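Local coordinates for ActII protein (Streptomyces coelicolor, PDB 2OPT), which probably acts as a TetR-family transcriptional repressor, binding regulatory DNA and responding to actinorhodin or a biosynthetic precursor of it, at residues G73-Q78 against A210-G215. Residues are numbered along the deposited sequence; the frame is centred on the assembly and turned at random. Where two conformers were deposited one is given.
Sequences GRWAEQ and AGLLAG
The benzo half of the W75 indole meets L213 obliquely: CD2 of L213 lies 3.6 Å from CZ3 of W75, with CE3 of the same ring close by. The two side chains run past one another in antiparallel fashion, and the contact is made by the leucine methyl CD2 and the branch point CG, the latter 3.7 Å from CZ3 of W75. L212 comes from another side, its CB near the plane of the ring at the CH2 edge of W75, 4.3 Å away and therefore a looser fit. With CG of W75 anti to the backbone N (chi1 -174°), the indole reaches across from the first turn of helix 75-92 to helix 197-219. Both belong to the all-helical ligand-binding and dimerisation domain of the TetR fold, and L212 also packs on I207 of the second subunit. No hydrogen bond joins the two segments; NE1 of W75 donates to L120 O, which would limit how far the indole can turn, while L121 and S123 of helix 108-123 also touch the W75 side chain. An alanine here would remove the indole, and would probably open a gap beside L213 CD2 and leave the L120 carbonyl without its NE1 donor. I209, one turn before L213, adds a further apolar contact to W75.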
loop_
_atom_site.group_PDB
_atom_site.type_symbol
_atom_site.label_atom_id
_atom_site.label_comp_id
_atom_site.label_asym_id
_atom_site.label_seq_id
_atom_site.Cartn_x
_atom_site.Cartn_y
_atom_site.Cartn_z
ATOM N N GLY A 73 -18.270 9.272 22.321
ATOM C CA GLY A 73 -19.327 8.442 21.790
ATOM C C GLY A 73 -19.470 8.358 20.295
ATOM O O GLY A 73 -20.306 7.591 19.822
ATOM N N ARG A 74 -18.688 9.145 19.536
ATOM C CA ARG A 74 -18.688 9.029 18.071
ATOM C C ARG A 74 -17.362 8.597 17.493
ATOM O O ARG A 74 -17.081 8.916 16.334
ATOM C CB ARG A 74 -19.060 10.345 17.364
ATOM C CG ARG A 74 -20.503 10.750 17.503
ATOM C CD ARG A 74 -21.061 11.453 16.268
ATOM N NE ARG A 74 -20.132 12.370 15.608
ATOM C CZ ARG A 74 -19.740 12.255 14.338
ATOM N NH1 ARG A 74 -18.907 13.134 13.843
ATOM N NH2 ARG A 74 -20.186 11.276 13.549
ATOM N N TRP A 75 -16.535 7.911 18.272
ATOM C CA TRP A 75 -15.144 7.681 17.834
ATOM C C TRP A 75 -15.060 7.023 16.461
ATOM O O TRP A 75 -14.416 7.536 15.551
ATOM C CB TRP A 75 -14.386 6.861 18.869
ATOM C CG TRP A 75 -12.914 6.699 18.591
ATOM C CD1 TRP A 75 -11.946 7.592 18.893
ATOM C CD2 TRP A 75 -12.242 5.565 17.985
ATOM N NE1 TRP A 75 -10.709 7.109 18.506
ATOM C CE2 TRP A 75 -10.864 5.869 17.944
ATOM C CE3 TRP A 75 -12.676 4.344 17.448
ATOM C CZ2 TRP A 75 -9.903 4.981 17.411
ATOM C CZ3 TRP A 75 -11.751 3.482 16.900
ATOM C CH2 TRP A 75 -10.356 3.773 16.921
ATOM N N ALA A 76 -15.748 5.905 16.286
ATOM C CA ALA A 76 -15.569 5.070 15.098
ATOM C C ALA A 76 -15.958 5.818 13.818
ATOM O O ALA A 76 -15.273 5.717 12.801
ATOM C CB ALA A 76 -16.361 3.810 15.211
ATOM N N GLU A 77 -17.084 6.529 13.858
ATOM C CA GLU A 77 -17.524 7.281 12.723
ATOM C C GLU A 77 -16.610 8.498 12.449
ATOM O O GLU A 77 -16.485 8.915 11.331
ATOM C CB GLU A 77 -18.985 7.682 12.922
ATOM C CG GLU A 77 -19.932 6.481 12.969
ATOM C CD GLU A 77 -20.072 5.756 11.603
ATOM O OE1 GLU A 77 -20.447 6.417 10.606
ATOM O OE2 GLU A 77 -19.828 4.529 11.534
ATOM N N GLN A 78 -15.977 9.064 13.483
ATOM C CA GLN A 78 -15.054 10.186 13.264
ATOM C C GLN A 78 -13.765 9.727 12.558
ATOM O O GLN A 78 -13.183 10.453 11.751
ATOM C CB GLN A 78 -14.716 10.871 14.585
ATOM C CG GLN A 78 -15.774 11.780 15.074
ATOM C CD GLN A 78 -15.297 12.699 16.167
ATOM O OE1 GLN A 78 -14.794 12.261 17.204
ATOM N NE2 GLN A 78 -15.556 13.978 15.991
ATOM N N ALA A 210 -12.840 -1.846 13.397
ATOM C CA ALA A 210 -13.208 -2.929 14.299
ATOM C C ALA A 210 -11.951 -3.561 14.946
ATOM O O ALA A 210 -11.945 -3.889 16.119
ATOM C CB ALA A 210 -14.021 -4.048 13.551
ATOM N N GLY A 211 -10.894 -3.733 14.179
ATOM C CA GLY A 211 -9.694 -4.439 14.701
ATOM C C GLY A 211 -8.976 -3.547 15.678
ATOM O O GLY A 211 -8.409 -4.021 16.630
ATOM N N LEU A 212 -8.983 -2.239 15.431
ATOM C CA LEU A 212 -8.443 -1.258 16.389
ATOM C C LEU A 212 -9.210 -1.235 17.720
ATOM O O LEU A 212 -8.596 -1.333 18.798
ATOM C CB LEU A 212 -8.421 0.163 15.772
ATOM C CG LEU A 212 -7.363 0.417 14.678
ATOM C CD1 LEU A 212 -7.610 1.812 14.017
ATOM C CD2 LEU A 212 -5.946 0.332 15.197
ATOM N N LEU A 213 -10.548 -1.159 17.643
ATOM C CA LEU A 213 -11.364 -1.250 18.830
ATOM C C LEU A 213 -11.155 -2.582 19.530
ATOM O O LEU A 213 -11.131 -2.640 20.755
ATOM C CB LEU A 213 -12.828 -1.108 18.476
ATOM C CG LEU A 213 -13.231 0.315 18.122
ATOM C CD1 LEU A 213 -14.616 0.338 17.541
ATOM C CD2 LEU A 213 -13.104 1.232 19.380
ATOM N N ALA A 214 -11.004 -3.659 18.763
ATOM C CA ALA A 214 -10.803 -4.976 19.369
ATOM C C ALA A 214 -9.526 -4.990 20.168
ATOM O O ALA A 214 -9.487 -5.540 21.248
ATOM C CB ALA A 214 -10.775 -6.079 18.320
ATOM N N GLY A 215 -8.479 -4.392 19.617
ATOM C CA GLY A 215 -7.186 -4.297 20.264
ATOM C C GLY A 215 -7.186 -3.375 21.479
ATOM O O GLY A 215 -6.416 -3.600 22.408
#